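ABC transporter, substrate binding protein (Aeropyrum pernix, PDB 3EAF) probably binds a small solute outside the cell and hands it to an ABC importer, as periplasmic binding proteins of this family do. Local coordinates at residues Q141-V152 and G170-L181; Y154-I162 and Y202-S210. All coordinates share one frame; numbering follows the deposited sequence.

Contact 1 (Q141-V152 and G170-L181)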
loop_
_atom_site.group_PDB
_atom_site.type_symbol
_atom_site.label_atom_id
_atom_site.label_comp_id
_atom_site.label_asym_id
_atom_site.label_seq_id
_atom_site.Cartn_x
_atom_site.Cartn_y
_atom_site.Cartn_z
ATOM N N GLN A 141 -22.728 -2.910 15.210
ATOM C CA GLN A 141 -22.291 -4.294 15.185
ATOM C C GLN A 141 -23.105 -5.045 14.131
ATOM O O GLN A 141 -24.221 -4.641 13.794
ATOM C CB GLN A 141 -22.432 -4.916 16.578
ATOM C CG GLN A 141 -21.534 -4.224 17.604
ATOM C CD GLN A 141 -21.701 -4.721 19.029
ATOM O OE1 GLN A 141 -22.386 -5.716 19.296
ATOM N NE2 GLN A 141 -21.060 -4.019 19.964
ATOM N N GLY A 142 -22.530 -6.105 13.573
ATOM C CA GLY A 142 -23.200 -6.833 12.503
ATOM C C GLY A 142 -22.388 -7.941 11.873
ATOM O O GLY A 142 -21.316 -8.299 12.360
ATOM N N LYS A 143 -22.915 -8.469 10.776
ATOM C CA LYS A 143 -22.354 -9.624 10.098
ATOM C C LYS A 143 -21.382 -9.210 9.005
ATOM O O LYS A 143 -21.653 -8.277 8.244
ATOM C CB LYS A 143 -23.483 -10.469 9.511
ATOM C CG LYS A 143 -24.386 -11.116 10.565
ATOM C CD LYS A 143 -25.493 -11.916 9.912
ATOM C CE LYS A 143 -26.337 -12.647 10.953
ATOM N NZ LYS A 143 -25.681 -13.916 11.426
ATOM N N LEU A 144 -20.264 -9.929 8.925
ATOM C CA LEU A 144 -19.172 -9.598 8.013
ATOM C C LEU A 144 -18.764 -10.788 7.146
ATOM O O LEU A 144 -18.441 -11.848 7.663
ATOM C CB LEU A 144 -17.961 -9.079 8.809
ATOM C CG LEU A 144 -16.615 -8.785 8.129
ATOM C CD1 LEU A 144 -16.730 -7.668 7.093
ATOM C CD2 LEU A 144 -15.540 -8.440 9.173
ATOM N N ALA A 145 -18.773 -10.591 5.827
ATOM C CA ALA A 145 -18.265 -11.580 4.873
ATOM C C ALA A 145 -16.891 -11.144 4.373
ATOM O O ALA A 145 -16.651 -9.954 4.196
ATOM C CB ALA A 145 -19.234 -11.729 3.703
ATOM N N LEU A 146 -15.998 -12.106 4.147
ATOM C CA LEU A 146 -14.630 -11.827 3.690
ATOM C C LEU A 146 -14.417 -12.379 2.282
ATOM O O LEU A 146 -14.448 -13.595 2.072
ATOM C CB LEU A 146 -13.594 -12.441 4.651
ATOM C CG LEU A 146 -13.712 -12.132 6.152
ATOM C CD1 LEU A 146 -12.747 -13.000 6.974
ATOM C CD2 LEU A 146 -13.499 -10.647 6.442
ATOM N N ALA A 147 -14.214 -11.481 1.320
ATOM C CA ALA A 147 -13.970 -11.881 -0.063
ATOM C C ALA A 147 -12.510 -11.613 -0.430
ATOM O O ALA A 147 -12.042 -10.485 -0.349
ATOM C CB ALA A 147 -14.911 -11.145 -1.006
ATOM N N TYR A 148 -11.792 -12.660 -0.815
ATOM C CA TYR A 148 -10.370 -12.543 -1.149
ATOM C C TYR A 148 -9.909 -13.780 -1.907
ATOM O O TYR A 148 -10.559 -14.830 -1.829
ATOM C CB TYR A 148 -9.530 -12.369 0.129
ATOM C CG TYR A 148 -9.613 -13.567 1.053
ATOM C CD1 TYR A 148 -8.625 -14.549 1.033
ATOM C CD2 TYR A 148 -10.701 -13.740 1.916
ATOM C CE1 TYR A 148 -8.704 -15.665 1.860
ATOM C CE2 TYR A 148 -10.785 -14.853 2.755
ATOM C CZ TYR A 148 -9.782 -15.808 2.718
ATOM O OH TYR A 148 -9.843 -16.911 3.538
ATOM N N ASP A 149 -8.784 -13.658 -2.616
ATOM C CA ASP A 149 -8.183 -14.779 -3.344
ATOM C C ASP A 149 -7.337 -15.641 -2.407
ATOM O O ASP A 149 -6.256 -15.238 -1.973
ATOM C CB ASP A 149 -7.342 -14.261 -4.526
ATOM C CG ASP A 149 -6.939 -15.366 -5.514
ATOM O OD1 ASP A 149 -6.834 -16.551 -5.120
ATOM O OD2 ASP A 149 -6.722 -15.035 -6.702
ATOM N N SER A 150 -7.832 -16.840 -2.112
ATOM C CA SER A 150 -7.165 -17.761 -1.196
ATOM C C SER A 150 -5.775 -18.204 -1.644
ATOM O O SER A 150 -5.019 -18.751 -0.839
ATOM C CB SER A 150 -8.043 -18.998 -0.949
ATOM O OG SER A 150 -8.264 -19.718 -2.152
ATOM N N LYS A 151 -5.436 -17.954 -2.907
ATOM C CA LYS A 151 -4.176 -18.419 -3.507
ATOM C C LYS A 151 -3.073 -17.358 -3.549
ATOM O O LYS A 151 -1.909 -17.664 -3.852
ATOM C CB LYS A 151 -4.433 -18.932 -4.925
ATOM C CG LYS A 151 -5.375 -20.120 -4.980
ATOM C CD LYS A 151 -5.608 -20.588 -6.411
ATOM C CE LYS A 151 -6.929 -21.343 -6.522
ATOM N NZ LYS A 151 -7.003 -22.126 -7.786
ATOM N N VAL A 152 -3.445 -16.119 -3.243
ATOM C CA VAL A 152 -2.545 -14.984 -3.371
ATOM C C VAL A 152 -2.143 -14.473 -1.987
ATOM O O VAL A 152 -3.006 -14.129 -1.174
ATOM C CB VAL A 152 -3.200 -13.876 -4.229
ATOM C CG1 VAL A 152 -2.305 -12.646 -4.317
ATOM C CG2 VAL A 152 -3.498 -14.415 -5.634
ATOM N N GLY A 170 -17.108 -6.244 17.537
ATOM C CA GLY A 170 -18.548 -6.411 17.396
ATOM C C GLY A 170 -18.969 -6.915 16.022
ATOM O O GLY A 170 -20.099 -6.681 15.581
ATOM N N LEU A 171 -18.062 -7.614 15.346
ATOM C CA LEU A 171 -18.339 -8.140 14.017
ATOM C C LEU A 171 -18.301 -9.665 14.004
ATOM O O LEU A 171 -17.334 -10.276 14.463
ATOM C CB LEU A 171 -17.358 -7.557 12.985
ATOM C CG LEU A 171 -17.357 -6.037 12.775
ATOM C CD1 LEU A 171 -16.201 -5.602 11.879
ATOM C CD2 LEU A 171 -18.678 -5.539 12.217
ATOM N N GLN A 172 -19.369 -10.266 13.489
ATOM C CA GLN A 172 -19.456 -11.714 13.329
ATOM C C GLN A 172 -19.084 -12.072 11.903
ATOM O O GLN A 172 -19.793 -11.707 10.962
ATOM C CB GLN A 172 -20.868 -12.221 13.690
ATOM C CG GLN A 172 -21.312 -13.535 13.003
ATOM C CD GLN A 172 -20.717 -14.822 13.597
ATOM O OE1 GLN A 172 -20.062 -14.818 14.646
ATOM N NE2 GLN A 172 -20.960 -15.941 12.910
ATOM N N VAL A 173 -17.964 -12.774 11.744
ATOM C CA VAL A 173 -17.532 -13.249 10.425
ATOM C C VAL A 173 -18.426 -14.416 10.013
ATOM O O VAL A 173 -18.441 -15.458 10.679
ATOM C CB VAL A 173 -16.037 -13.676 10.424
ATOM C CG1 VAL A 173 -15.658 -14.371 9.118
ATOM C CG2 VAL A 173 -15.129 -12.472 10.684
ATOM N N VAL A 174 -19.162 -14.235 8.916
ATOM C CA VAL A 174 -20.153 -15.224 8.463
ATOM C C VAL A 174 -19.627 -16.205 7.415
ATOM O O VAL A 174 -20.269 -17.218 7.133
ATOM C CB VAL A 174 -21.466 -14.565 7.931
ATOM C CG1 VAL A 174 -22.215 -13.875 9.058
ATOM C CG2 VAL A 174 -21.186 -13.601 6.763
ATOM N N GLY A 175 -18.465 -15.904 6.840
ATOM C CA GLY A 175 -17.871 -16.772 5.832
ATOM C C GLY A 175 -16.715 -16.132 5.095
ATOM O O GLY A 175 -16.521 -14.915 5.170
ATOM N N ASP A 176 -15.942 -16.977 4.414
ATOM C CA ASP A 176 -14.890 -16.576 3.484
ATOM C C ASP A 176 -15.364 -16.925 2.084
ATOM O O ASP A 176 -15.951 -17.983 1.878
ATOM C CB ASP A 176 -13.596 -17.355 3.746
ATOM C CG ASP A 176 -12.908 -16.952 5.030
ATOM O OD1 ASP A 176 -13.529 -16.282 5.878
ATOM O OD2 ASP A 176 -11.727 -17.318 5.196
ATOM N N TYR A 177 -15.089 -16.049 1.122
ATOM C CA TYR A 177 -15.547 -16.232 -0.258
ATOM C C TYR A 177 -14.380 -16.010 -1.211
ATOM O O TYR A 177 -13.690 -14.989 -1.138
ATOM C CB TYR A 177 -16.744 -15.305 -0.559
ATOM C CG TYR A 177 -17.884 -15.543 0.413
ATOM C CD1 TYR A 177 -18.902 -16.445 0.117
ATOM C CD2 TYR A 177 -17.900 -14.924 1.664
ATOM C CE1 TYR A 177 -19.930 -16.692 1.024
ATOM C CE2 TYR A 177 -18.912 -15.172 2.574
ATOM C CZ TYR A 177 -19.925 -16.055 2.251
ATOM O OH TYR A 177 -20.938 -16.297 3.162
ATOM N N ASP A 178 -14.168 -16.981 -2.095
ATOM C CA ASP A 178 -12.972 -17.051 -2.929
ATOM C C ASP A 178 -13.125 -16.220 -4.204
ATOM O O ASP A 178 -13.534 -16.731 -5.251
ATOM C CB ASP A 178 -12.644 -18.520 -3.252
ATOM C CG ASP A 178 -11.194 -18.729 -3.675
ATOM O OD1 ASP A 178 -10.518 -17.758 -4.083
ATOM O OD2 ASP A 178 -10.723 -19.888 -3.601
ATOM N N LEU A 179 -12.794 -14.935 -4.104
ATOM C CA LEU A 179 -12.819 -14.052 -5.263
ATOM C C LEU A 179 -11.419 -13.987 -5.873
ATOM O O LEU A 179 -10.486 -13.513 -5.220
ATOM C CB LEU A 179 -13.305 -12.650 -4.879
ATOM C CG LEU A 179 -13.368 -11.620 -6.012
ATOM C CD1 LEU A 179 -14.553 -11.876 -6.934
ATOM C CD2 LEU A 179 -13.422 -10.212 -5.428
ATOM N N PRO A 180 -11.265 -14.481 -7.115
ATOM C CA PRO A 180 -9.947 -14.491 -7.745
ATOM C C PRO A 180 -9.379 -13.087 -7.936
ATOM O O PRO A 180 -10.132 -12.137 -8.165
ATOM C CB PRO A 180 -10.214 -15.145 -9.106
ATOM C CG PRO A 180 -11.464 -15.958 -8.891
ATOM C CD PRO A 180 -12.287 -15.076 -7.996
ATOM N N LEU A 181 -8.056 -12.964 -7.842
ATOM C CA LEU A 181 -7.377 -11.703 -8.164
ATOM C C LEU A 181 -7.682 -11.264 -9.600
ATOM O O LEU A 181 -7.807 -10.065 -9.882
ATOM C CB LEU A 181 -5.863 -11.843 -7.957
ATOM C CG LEU A 181 -4.962 -10.613 -8.158
ATOM C CD1 LEU A 181 -5.097 -9.623 -6.989
ATOM C CD2 LEU A 181 -3.506 -11.050 -8.340
HETATM O O HOH W 1 -8.503 -18.386 -5.775
#

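Contact 2 (Y154-I162 and Y202-S210)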
loop_
_atom_site.group_PDB
_atom_site.type_symbol
_atom_site.label_atom_id
_atom_site.label_comp_id
_atom_site.label_asym_id
_atom_site.label_seq_id
_atom_site.Cartn_x
_atom_site.Cartn_y
_atom_site.Cartn_z
ATOM N N TYR A 154 -0.881 -11.694 -0.940
ATOM C CA TYR A 154 -1.448 -10.354 -0.725
ATOM C C TYR A 154 -2.909 -10.396 -0.267
ATOM O O TYR A 154 -3.280 -9.765 0.735
ATOM C CB TYR A 154 -1.306 -9.524 -2.012
ATOM C CG TYR A 154 -2.366 -8.456 -2.235
ATOM C CD1 TYR A 154 -2.565 -7.422 -1.302
ATOM C CD2 TYR A 154 -3.155 -8.469 -3.382
ATOM C CE1 TYR A 154 -3.535 -6.443 -1.501
ATOM C CE2 TYR A 154 -4.131 -7.483 -3.597
ATOM C CZ TYR A 154 -4.309 -6.480 -2.652
ATOM O OH TYR A 154 -5.259 -5.514 -2.849
ATOM N N SER A 155 -3.729 -11.136 -1.011
ATOM C CA SER A 155 -5.166 -11.236 -0.737
ATOM C C SER A 155 -5.459 -11.877 0.618
ATOM O O SER A 155 -6.465 -11.559 1.252
ATOM C CB SER A 155 -5.854 -12.031 -1.845
ATOM O OG SER A 155 -5.601 -11.449 -3.104
ATOM N N ARG A 156 -4.570 -12.773 1.042
ATOM C CA ARG A 156 -4.697 -13.505 2.305
ATOM C C ARG A 156 -4.197 -12.728 3.523
ATOM O O ARG A 156 -4.570 -13.041 4.652
ATOM C CB ARG A 156 -3.867 -14.793 2.248
ATOM C CG ARG A 156 -4.384 -15.916 1.379
ATOM C CD ARG A 156 -3.660 -17.230 1.748
ATOM N NE ARG A 156 -2.212 -17.179 1.510
ATOM C CZ ARG A 156 -1.601 -17.672 0.430
ATOM N NH1 ARG A 156 -2.306 -18.263 -0.533
ATOM N NH2 ARG A 156 -0.279 -17.593 0.311
ATOM N N SER A 157 -3.349 -11.730 3.293
ATOM C CA SER A 157 -2.448 -11.217 4.340
ATOM C C SER A 157 -3.106 -10.829 5.677
ATOM O O SER A 157 -2.645 -11.288 6.731
ATOM C CB SER A 157 -1.549 -10.085 3.808
ATOM O OG SER A 157 -0.610 -9.675 4.793
ATOM N N PRO A 158 -4.155 -9.980 5.652
ATOM C CA PRO A 158 -4.762 -9.571 6.925
ATOM C C PRO A 158 -5.917 -10.472 7.407
ATOM O O PRO A 158 -6.476 -10.224 8.485
ATOM C CB PRO A 158 -5.311 -8.186 6.592
ATOM C CG PRO A 158 -5.762 -8.319 5.180
ATOM C CD PRO A 158 -4.822 -9.314 4.513
ATOM N N ILE A 159 -6.266 -11.496 6.626
ATOM C CA ILE A 159 -7.462 -12.312 6.905
ATOM C C ILE A 159 -7.449 -12.943 8.306
ATOM O O ILE A 159 -8.416 -12.812 9.062
ATOM C CB ILE A 159 -7.734 -13.367 5.788
ATOM C CG1 ILE A 159 -8.056 -12.680 4.453
ATOM C CG2 ILE A 159 -8.857 -14.337 6.189
ATOM C CD1 ILE A 159 -9.319 -11.777 4.456
ATOM N N GLY A 160 -6.343 -13.585 8.669
ATOM C CA GLY A 160 -6.211 -14.154 10.018
ATOM C C GLY A 160 -6.421 -13.150 11.143
ATOM O O GLY A 160 -7.111 -13.440 12.131
ATOM N N ALA A 161 -5.817 -11.971 11.001
ATOM C CA ALA A 161 -5.932 -10.911 12.003
ATOM C C ALA A 161 -7.347 -10.336 12.066
ATOM O O ALA A 161 -7.831 -9.994 13.148
ATOM C CB ALA A 161 -4.905 -9.799 11.745
ATOM N N ILE A 162 -8.001 -10.231 10.909
ATOM C CA ILE A 162 -9.402 -9.826 10.857
ATOM C C ILE A 162 -10.286 -10.798 11.646
ATOM O O ILE A 162 -11.120 -10.364 12.441
ATOM C CB ILE A 162 -9.927 -9.693 9.411
ATOM C CG1 ILE A 162 -9.315 -8.467 8.718
ATOM C CG2 ILE A 162 -11.452 -9.566 9.405
ATOM C CD1 ILE A 162 -9.523 -8.463 7.208
ATOM N N TYR A 202 -21.861 -6.219 6.159
ATOM C CA TYR A 202 -20.593 -5.676 5.696
ATOM C C TYR A 202 -19.790 -6.721 4.918
ATOM O O TYR A 202 -19.766 -7.903 5.282
ATOM C CB TYR A 202 -19.757 -5.163 6.875
ATOM C CG TYR A 202 -20.516 -4.331 7.895
ATOM C CD1 TYR A 202 -21.064 -3.091 7.561
ATOM C CD2 TYR A 202 -20.661 -4.777 9.205
ATOM C CE1 TYR A 202 -21.761 -2.323 8.514
ATOM C CE2 TYR A 202 -21.345 -4.024 10.159
ATOM C CZ TYR A 202 -21.891 -2.804 9.811
ATOM O OH TYR A 202 -22.563 -2.070 10.776
ATOM N N VAL A 203 -19.148 -6.272 3.842
ATOM C CA VAL A 203 -18.257 -7.125 3.046
ATOM C C VAL A 203 -16.861 -6.515 3.011
ATOM O O VAL A 203 -16.707 -5.337 2.688
ATOM C CB VAL A 203 -18.778 -7.318 1.597
ATOM C CG1 VAL A 203 -17.754 -8.069 0.733
ATOM C CG2 VAL A 203 -20.114 -8.065 1.588
ATOM N N TRP A 204 -15.855 -7.318 3.367
ATOM C CA TRP A 204 -14.447 -6.963 3.152
ATOM C C TRP A 204 -13.938 -7.558 1.833
ATOM O O TRP A 204 -14.236 -8.708 1.516
ATOM C CB TRP A 204 -13.591 -7.459 4.325
ATOM C CG TRP A 204 -12.106 -7.448 4.065
ATOM C CD1 TRP A 204 -11.319 -8.517 3.718
ATOM C CD2 TRP A 204 -11.235 -6.314 4.126
ATOM N NE1 TRP A 204 -10.012 -8.114 3.563
ATOM C CE2 TRP A 204 -9.931 -6.768 3.814
ATOM C CE3 TRP A 204 -11.429 -4.959 4.421
ATOM C CZ2 TRP A 204 -8.825 -5.910 3.782
ATOM C CZ3 TRP A 204 -10.331 -4.109 4.391
ATOM C CH2 TRP A 204 -9.046 -4.589 4.074
ATOM N N CYS A 205 -13.190 -6.778 1.057
ATOM C CA CYS A 205 -12.502 -7.333 -0.108
ATOM C C CYS A 205 -10.994 -7.072 -0.059
ATOM O O CYS A 205 -10.565 -5.935 0.096
ATOM C CB CYS A 205 -13.106 -6.826 -1.420
ATOM S SG CYS A 205 -12.438 -7.683 -2.870
ATOM N N GLY A 206 -10.207 -8.135 -0.213
ATOM C CA GLY A 206 -8.755 -8.053 -0.080
ATOM C C GLY A 206 -7.946 -7.977 -1.365
ATOM O O GLY A 206 -6.721 -8.040 -1.317
ATOM N N ASN A 207 -8.623 -7.801 -2.503
ATOM C CA ASN A 207 -7.970 -7.773 -3.817
ATOM C C ASN A 207 -7.769 -6.342 -4.350
ATOM O O ASN A 207 -8.140 -5.368 -3.687
ATOM C CB ASN A 207 -8.788 -8.580 -4.841
ATOM C CG ASN A 207 -8.912 -10.056 -4.487
ATOM O OD1 ASN A 207 -8.284 -10.550 -3.547
ATOM N ND2 ASN A 207 -9.728 -10.771 -5.256
ATOM N N THR A 208 -7.196 -6.225 -5.550
ATOM C CA THR A 208 -6.989 -4.924 -6.189
ATOM C C THR A 208 -8.292 -4.382 -6.780
ATOM O O THR A 208 -9.293 -5.103 -6.858
ATOM C CB THR A 208 -5.890 -4.969 -7.288
ATOM O OG1 THR A 208 -6.356 -5.733 -8.407
ATOM C CG2 THR A 208 -4.600 -5.590 -6.750
ATOM N N ILE A 209 -8.258 -3.121 -7.214
ATOM C CA ILE A 209 -9.445 -2.387 -7.660
ATOM C C ILE A 209 -10.291 -3.092 -8.731
ATOM O O ILE A 209 -11.503 -2.909 -8.764
ATOM C CB ILE A 209 -9.086 -0.920 -8.105
ATOM C CG1 ILE A 209 -10.354 -0.079 -8.310
ATOM C CG2 ILE A 209 -8.157 -0.915 -9.336
ATOM C CD1 ILE A 209 -10.112 1.423 -8.442
ATOM N N SER A 210 -9.661 -3.888 -9.595
ATOM C CA SER A 210 -10.375 -4.561 -10.686
ATOM C C SER A 210 -11.453 -5.512 -10.177
ATOM O O SER A 210 -12.611 -5.396 -10.557
ATOM C CB SER A 210 -9.400 -5.307 -11.608
ATOM O OG SER A 210 -8.528 -4.384 -12.237
HETATM O O HOH W 2 -5.515 -8.075 0.976
HETATM O O HOH W 3 -7.674 -9.427 2.607
#

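Contact 1 (Q141-V152 and G170-L181)
The Tyr148 hydroxyl reaches across to the edge strand and donates to the carboxylate of Asp176, with OH 2.5 Å from OD2. It meets the carboxylate from above its plane, and ring and carboxylate are turned 75° apart. A chi1 of 63° sets the Tyr148 ring between its own backbone N and carbonyl carbon and leans it over the neighbouring strand. Beside this bond, Leu146 CD1 touches Asp176 OD1. The same methyl, Leu146 CD1, lies 3.9 Å from Val173 CG1. On the other face of the sheet the methyl of Ala145 lies 3.6 Å from CE2 of the Tyr177 ring.

Past the strand ends, Asp149 ties its own turn to the segment that follows strand 171-178. Its OD2 accepts from Leu181 N at 2.7 Å, and its OD1 takes the amide of Lys151 in an Asx turn. A water donates to both Asp149 OD1 and Asp178 OD1. Ser150 OG donates to Asp178 OD2 at 2.9 Å. With an alanine here in place of Asp149, the amides of Leu181 and Lys151 would probably lose their acceptor, and the water would keep only Asp178 of its two carboxylates.

Behind these side chains runs a parallel ladder from Gly142 to Tyr148, in which Leu144 N to Gln172 O, 2.7 Å, is among the shorter bonds. Val174 disturbs the regular pairing, since Leu144 faces Val173 but Leu146 faces Asp176. Farther out, Lys163 forms a salt bridge with Asp176 OD2, and helix 185-196 packs against Tyr177.

Two donors meet at Asp176 OD2, the Tyr148 hydroxyl and the ammonium of Lys163, which would favour a charged carboxylate there, whereas the closeness of Asp149 and Asp178 is probably eased by their shared water and the donors around them.

Contact 2 (Y154-I162 and Y202-S210)
The indole of Trp204 carries Ile162 CD1 on one face, a CH-pi contact 3.8 Å from the centroid of the five-membered ring and only 13° off its normal. Ile159 CD1 approaches NE1 and CD1 of the indole obliquely, and Pro158 CG comes to 4.1 Å from CZ2. At the indole edge, in the ring plane, NE1 donates to a water that in turn donates to Ser155 O. The Tyr154 ring has the carbonyl oxygen of Gly206 over one face, displaced toward the rim and 3.2 Å from CZ. Thr208 CG2 packs on Tyr154 CE2 at 3.7 Å, the two side chains crossing at about a right angle.

With CG turned away from the backbone N (chi1 151°), Tyr154 extends along the loop after strand 202-205, and its hydroxyl bonds to Asn231 OD1. Ser155 OG donates to Asn207 OD1 at 2.9 Å, coming from above the amide plane. The same OD1 accepts from Asp149 N, and ND2 of Asn207 bonds to Leu179 O and Ser211 OG, so both ends of this buried amide are held. A second water links Tyr154 O to Gly206 O, giving the two backbones a polar seam beside the apolar one. Gly206 suits this close approach: a CB there would run into Ser155 O.

Thr208 OG1 turns to Asp19. Here the C-terminal end of a parallel strand leads through a loop into helix 209-222, one beta-alpha unit of the Rossmann-like lobe of a periplasmic binding protein. In this family such strand-end loops commonly line the cleft between lobes; a glycerol, probably from the crystallisation liquor, lies about 3 Å from the Tyr154 side chain, as might be expected of a pocket.

Contacts 1 and 2 lie with their centres about 7 Å apart and both reach one sheet, in which strand 142-148 stands between strands 171-178 and 202-205. The backbones meet directly where Ala147 N approaches Trp204 O at 2.8 Å, a probable hydrogen bond. Along the chain the segments alternate: strand 142-148 leads into helix 153-156, and helix 159-165 returns to strand 171-178. A second tie comes from Arg156 NH1, 2.8 Å from Ser150 O. Asn207 connects the loop ends of both contacts, whereas the glycerol lies beside contact 2. The magnesium site of Glu325, Asp340 and Tyr341 is away from both.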